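Local coordinates for insecticidal crystal protein Cry35Ab1 (Bacillus thuringiensis, PDB 4JP0) that forms one component of a binary insecticidal toxin active on western corn rootworm, both proteins being required for maximal toxicity, at residues G234-Q239 and M290-E295; G311-T316 and Q334-D339. All blocks are in the same frame, centred on the assembly; numbering follows the deposited sequence.

Contact 1 (G234-Q239 and M290-E295); sequences GTEIDQ and MEKYQE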
loop_
_atom_site.group_PDB
_atom_site.type_symbol
_atom_site.label_atom_id
_atom_site.label_comp_id
_atom_site.label_asym_id
_atom_site.label_seq_id
_atom_site.Cartn_x
_atom_site.Cartn_y
_atom_site.Cartn_z
ATOM N N GLY A 234 12.806 -13.201 -7.294
ATOM C CA GLY A 234 12.153 -12.103 -7.989
ATOM C C GLY A 234 10.648 -12.336 -7.994
ATOM O O GLY A 234 10.048 -12.643 -6.964
ATOM N N THR A 235 10.043 -12.224 -9.163
ATOM C CA THR A 235 8.616 -12.445 -9.273
ATOM C C THR A 235 8.281 -12.950 -10.642
ATOM O O THR A 235 8.958 -12.603 -11.608
ATOM C CB THR A 235 7.838 -11.155 -8.981
ATOM O OG1 THR A 235 6.429 -11.417 -9.077
ATOM C CG2 THR A 235 8.100 -10.118 -10.075
ATOM N N GLU A 236 7.251 -13.779 -10.722
ATOM C CA GLU A 236 6.785 -14.295 -11.997
ATOM C C GLU A 236 5.496 -13.603 -12.379
ATOM O O GLU A 236 4.881 -13.925 -13.394
ATOM C CB GLU A 236 6.543 -15.806 -11.936
ATOM C CG GLU A 236 7.811 -16.646 -11.872
ATOM C CD GLU A 236 7.529 -18.136 -11.872
ATOM O OE1 GLU A 236 6.336 -18.519 -11.826
ATOM O OE2 GLU A 236 8.507 -18.924 -11.899
ATOM N N ILE A 237 5.094 -12.639 -11.562
ATOM C CA ILE A 237 3.879 -11.898 -11.803
ATOM C C ILE A 237 4.169 -10.706 -12.715
ATOM O O ILE A 237 5.207 -10.070 -12.602
ATOM C CB ILE A 237 3.289 -11.422 -10.449
ATOM C CG1 ILE A 237 3.007 -12.626 -9.556
ATOM C CG2 ILE A 237 2.005 -10.588 -10.661
ATOM C CD1 ILE A 237 2.251 -13.745 -10.287
ATOM N N ASP A 238 3.265 -10.448 -13.650
ATOM C CA ASP A 238 3.336 -9.259 -14.474
ATOM C C ASP A 238 2.936 -8.053 -13.606
ATOM O O ASP A 238 1.814 -8.003 -13.093
ATOM C CB ASP A 238 2.356 -9.409 -15.614
ATOM C CG ASP A 238 2.294 -8.190 -16.468
ATOM O OD1 ASP A 238 2.934 -7.165 -16.133
ATOM O OD2 ASP A 238 1.612 -8.165 -17.492
ATOM N N GLN A 239 3.852 -7.103 -13.403
ATOM C CA GLN A 239 3.545 -5.984 -12.494
ATOM C C GLN A 239 2.644 -4.962 -13.163
ATOM O O GLN A 239 1.880 -4.261 -12.500
ATOM C CB GLN A 239 4.808 -5.299 -11.949
ATOM C CG GLN A 239 5.784 -6.195 -11.143
ATOM C CD GLN A 239 6.613 -5.418 -10.105
ATOM O OE1 GLN A 239 6.108 -4.493 -9.448
ATOM N NE2 GLN A 239 7.879 -5.810 -9.940
ATOM N N MET A 290 11.381 -5.206 -10.427
ATOM C CA MET A 290 11.670 -6.620 -10.180
ATOM C C MET A 290 11.134 -7.526 -11.278
ATOM O O MET A 290 9.950 -7.464 -11.641
ATOM C CB MET A 290 11.092 -7.113 -8.860
ATOM C CG MET A 290 11.517 -8.559 -8.584
ATOM S SD MET A 290 10.662 -9.179 -7.179
ATOM C CE MET A 290 11.404 -8.177 -5.877
ATOM N N GLU A 291 11.979 -8.393 -11.805
ATOM C CA GLU A 291 11.510 -9.404 -12.718
ATOM C C GLU A 291 11.802 -10.799 -12.170
ATOM O O GLU A 291 11.701 -11.015 -11.010
ATOM C CB GLU A 291 12.077 -9.230 -14.111
ATOM C CG GLU A 291 12.556 -7.857 -14.415
ATOM C CD GLU A 291 13.028 -7.683 -15.828
ATOM O OE1 GLU A 291 13.207 -8.679 -16.569
ATOM O OE2 GLU A 291 13.197 -6.520 -16.188
ATOM N N LYS A 292 12.149 -11.720 -13.042
ATOM C CA LYS A 292 12.513 -13.080 -12.667
ATOM C C LYS A 292 14.042 -13.231 -12.823
ATOM O O LYS A 292 14.582 -12.954 -13.895
ATOM C CB LYS A 292 11.765 -14.070 -13.573
ATOM C CG LYS A 292 12.052 -15.534 -13.325
ATOM C CD LYS A 292 11.069 -16.423 -14.099
ATOM C CE LYS A 292 11.308 -17.913 -13.830
ATOM N NZ LYS A 292 10.037 -18.737 -13.797
ATOM N N TYR A 293 14.730 -13.669 -11.765
ATOM C CA TYR A 293 16.198 -13.815 -11.798
ATOM C C TYR A 293 16.733 -15.180 -11.388
ATOM O O TYR A 293 15.995 -16.018 -10.879
ATOM C CB TYR A 293 16.858 -12.769 -10.900
ATOM C CG TYR A 293 16.351 -11.384 -11.151
ATOM C CD1 TYR A 293 15.454 -10.786 -10.268
ATOM C CD2 TYR A 293 16.746 -10.673 -12.289
ATOM C CE1 TYR A 293 14.972 -9.521 -10.501
ATOM C CE2 TYR A 293 16.264 -9.416 -12.536
ATOM C CZ TYR A 293 15.378 -8.840 -11.634
ATOM O OH TYR A 293 14.895 -7.587 -11.859
ATOM N N GLN A 294 18.033 -15.384 -11.626
ATOM C CA GLN A 294 18.742 -16.593 -11.176
ATOM C C GLN A 294 20.068 -16.200 -10.553
ATOM O O GLN A 294 20.892 -15.564 -11.194
ATOM C CB GLN A 294 18.995 -17.551 -12.324
ATOM C CG GLN A 294 17.781 -17.786 -13.175
ATOM C CD GLN A 294 17.654 -19.233 -13.613
ATOM O OE1 GLN A 294 18.657 -19.891 -13.891
ATOM N NE2 GLN A 294 16.413 -19.732 -13.675
ATOM N N GLU A 295 20.265 -16.549 -9.290
ATOM C CA GLU A 295 21.480 -16.159 -8.621
ATOM C C GLU A 295 22.408 -17.342 -8.609
ATOM O O GLU A 295 22.034 -18.440 -8.181
ATOM C CB GLU A 295 21.199 -15.694 -7.194
ATOM C CG GLU A 295 22.423 -15.114 -6.493
ATOM C CD GLU A 295 23.008 -13.909 -7.213
ATOM O OE1 GLU A 295 22.283 -13.302 -8.031
ATOM O OE2 GLU A 295 24.197 -13.566 -6.969
#
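The backbone N of T235 gives its hydrogen to E291 O at 2.8 Å. The same oxygen receives a CA-H...O contact from G234 CA, 3.2 Å away, so E291 O is gripped by two consecutive residues. G234 sits opposite K292 in an antiparallel non-hydrogen-bonded pair; a side chain here would run into E291 O. One residue back, M290 O is satisfied by Q239, whose NE2 meets it at 3.1 Å in the carbonyl plane, on a lone pair, with the acceptor close to the amide plane of Q239. The other amide atom, Q239 OE1, accepts from the backbone N of I251, so the buried amide is held at both ends. T235 OG1, anti to its backbone N (chi1 -179°), accepts from I237 N at 3.1 Å in an ST turn and donates a hydrogen bond to Q334 O. Beside these bonds M290 SD lies against the G234 backbone, 3.3 Å from G234 C. On the exposed side the chains of E236 and K292 cross obliquely and close a salt bridge between E236 OE2 and K292 NZ; its modelled length is too short to be taken literally. This is the end of a two-stranded antiparallel ribbon, 225-234 with 292-301, where the first strand turns off through an ST turn toward helix 240-247.

Contact 2 (G311-T316 and Q334-D339); sequences GFLTIT and QTSDND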
loop_
_atom_site.group_PDB
_atom_site.type_symbol
_atom_site.label_atom_id
_atom_site.label_comp_id
_atom_site.label_asym_id
_atom_site.label_seq_id
_atom_site.Cartn_x
_atom_site.Cartn_y
_atom_site.Cartn_z
ATOM N N GLY A 311 17.504 -24.209 -0.047
ATOM C CA GLY A 311 17.465 -22.821 0.342
ATOM C C GLY A 311 16.059 -22.264 0.432
ATOM O O GLY A 311 15.132 -22.767 -0.215
ATOM N N PHE A 312 15.907 -21.245 1.271
ATOM C CA PHE A 312 14.631 -20.550 1.393
ATOM C C PHE A 312 14.766 -19.062 1.156
ATOM O O PHE A 312 15.826 -18.478 1.390
ATOM C CB PHE A 312 14.053 -20.779 2.778
ATOM C CG PHE A 312 13.711 -22.220 3.052
ATOM C CD1 PHE A 312 14.626 -23.064 3.667
ATOM C CD2 PHE A 312 12.479 -22.726 2.692
ATOM C CE1 PHE A 312 14.329 -24.380 3.906
ATOM C CE2 PHE A 312 12.164 -24.041 2.951
ATOM C CZ PHE A 312 13.091 -24.869 3.564
ATOM N N LEU A 313 13.667 -18.473 0.704
ATOM C CA LEU A 313 13.531 -17.031 0.489
ATOM C C LEU A 313 12.321 -16.536 1.246
ATOM O O LEU A 313 11.338 -17.270 1.396
ATOM C CB LEU A 313 13.296 -16.758 -0.993
ATOM C CG LEU A 313 14.518 -17.039 -1.869
ATOM C CD1 LEU A 313 14.112 -17.212 -3.309
ATOM C CD2 LEU A 313 15.491 -15.847 -1.693
ATOM N N THR A 314 12.384 -15.278 1.695
ATOM C CA THR A 314 11.233 -14.639 2.300
ATOM C C THR A 314 10.403 -14.148 1.151
ATOM O O THR A 314 10.909 -13.430 0.280
ATOM C CB THR A 314 11.642 -13.447 3.172
ATOM O OG1 THR A 314 12.267 -13.936 4.355
ATOM C CG2 THR A 314 10.388 -12.711 3.705
ATOM N N ILE A 315 9.149 -14.582 1.129
ATOM C CA ILE A 315 8.195 -14.136 0.138
ATOM C C ILE A 315 7.402 -12.990 0.719
ATOM O O ILE A 315 7.061 -13.018 1.895
ATOM C CB ILE A 315 7.212 -15.251 -0.226
ATOM C CG1 ILE A 315 7.940 -16.527 -0.668
ATOM C CG2 ILE A 315 6.293 -14.757 -1.377
ATOM C CD1 ILE A 315 8.750 -16.348 -1.978
ATOM N N THR A 316 7.122 -11.971 -0.096
ATOM C CA THR A 316 6.208 -10.902 0.341
ATOM C C THR A 316 5.002 -10.922 -0.575
ATOM O O THR A 316 5.143 -10.891 -1.808
ATOM C CB THR A 316 6.900 -9.553 0.269
ATOM O OG1 THR A 316 7.957 -9.538 1.224
ATOM C CG2 THR A 316 5.969 -8.410 0.750
ATOM N N GLN A 334 3.187 -11.631 -5.561
ATOM C CA GLN A 334 4.181 -12.179 -4.663
ATOM C C GLN A 334 5.576 -11.925 -5.231
ATOM O O GLN A 334 5.787 -12.009 -6.442
ATOM C CB GLN A 334 3.993 -13.678 -4.458
ATOM C CG GLN A 334 2.796 -14.018 -3.613
ATOM C CD GLN A 334 1.543 -14.016 -4.435
ATOM O OE1 GLN A 334 1.533 -14.560 -5.553
ATOM N NE2 GLN A 334 0.475 -13.418 -3.900
ATOM N N THR A 335 6.502 -11.560 -4.358
ATOM C CA THR A 335 7.891 -11.330 -4.766
ATOM C C THR A 335 8.801 -12.000 -3.750
ATOM O O THR A 335 8.376 -12.242 -2.618
ATOM C CB THR A 335 8.217 -9.819 -4.829
ATOM O OG1 THR A 335 8.072 -9.218 -3.541
ATOM C CG2 THR A 335 7.204 -9.050 -5.718
ATOM N N SER A 336 10.039 -12.308 -4.146
ATOM C CA SER A 336 11.007 -12.850 -3.204
ATOM C C SER A 336 12.263 -11.993 -3.277
ATOM O O SER A 336 12.604 -11.477 -4.327
ATOM C CB SER A 336 11.321 -14.317 -3.499
ATOM O OG SER A 336 11.857 -14.452 -4.801
ATOM N N ASP A 337 12.941 -11.873 -2.151
ATOM C CA ASP A 337 14.056 -10.959 -1.917
ATOM C C ASP A 337 15.340 -11.764 -1.732
ATOM O O ASP A 337 15.536 -12.444 -0.715
ATOM C CB ASP A 337 13.721 -10.194 -0.639
ATOM C CG ASP A 337 14.777 -9.192 -0.239
ATOM O OD1 ASP A 337 15.884 -9.199 -0.842
ATOM O OD2 ASP A 337 14.576 -8.376 0.702
ATOM N N ASN A 338 16.214 -11.687 -2.730
ATOM C CA ASN A 338 17.423 -12.497 -2.716
ATOM C C ASN A 338 18.304 -12.184 -1.525
ATOM O O ASN A 338 19.132 -13.010 -1.138
ATOM C CB ASN A 338 18.173 -12.420 -4.038
ATOM C CG ASN A 338 18.854 -11.108 -4.233
ATOM O OD1 ASN A 338 18.241 -10.045 -4.069
ATOM N ND2 ASN A 338 20.140 -11.161 -4.590
ATOM N N ASP A 339 18.103 -11.023 -0.899
ATOM C CA ASP A 339 18.898 -10.714 0.285
ATOM C C ASP A 339 18.434 -11.528 1.501
ATOM O O ASP A 339 19.069 -11.519 2.568
ATOM C CB ASP A 339 18.885 -9.211 0.581
ATOM C CG ASP A 339 19.894 -8.453 -0.272
ATOM O OD1 ASP A 339 20.867 -9.085 -0.756
ATOM O OD2 ASP A 339 19.813 -7.239 -0.516
#
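I315 and S336 face each other as a non-hydrogen-bonded pair, and T316 and T335 as the hydrogen-bonded pair next to it, in the antiparallel beta hairpin of strands 307-323 and 327-346. The short strand segments run at 153° to each other, their axes 4.6 Å apart at closest approach. Two backbone bonds close the T316-T335 pair: T316 N to T335 O at 2.8 Å and T335 N to T316 O at 3.0 Å. Weaker CA-H...O contacts supplement them. I315 CA also points its hydrogen at T335 O, while T316 O and T314 O receive those of Q334 CA and S336 CA.

Van der Waals contacts gather on the face that carries I315 and S336. I315 CG1 lies anti to the carbonyl carbon (chi1 -54°), and from there CD1 reaches S336 CB at 3.6 Å; its other branch, CG2, rests on Q334 CB. L313 reaches across to the other strand, CD1 beside the S336 side chain and CD2 3.5 Å from D337 O, with W233 of strand 225-234 also against L313. On the other face T316 CB and T335 OG1 are 4.0 Å apart, a loose contact.

Three polar ends have partners outside the two segments: S336 OG bonds to G234 N, T316 OG1 to Q209 NE2, and Q334 NE2 to S317 OG. Within 334-339 an Asx turn forms, D339 N reaching D337 OD1 at 2.9 Å, 43° out of the carboxylate plane.

Overall arrangement
Followed from the N-terminal side, the strands joined here begin with 225-234. Contact 1 closes a loop of 50 residues that holds helices 240-247 and 272-279, bringing the end of strand 225-234 back to the start of strand 292-301. The chain then runs directly from strand 292-301 to strand 307-323, and contact 2 closes the shorter hairpin with strand 327-346. The loops follow in series and neither nest nor cross. Their centres lie about 11 Å apart, and they touch: G234 O meets S336 N, and M290 SD packs on T335 CB. The two-stranded ribbon is thereby tied to the edge strand of the four-stranded sheet.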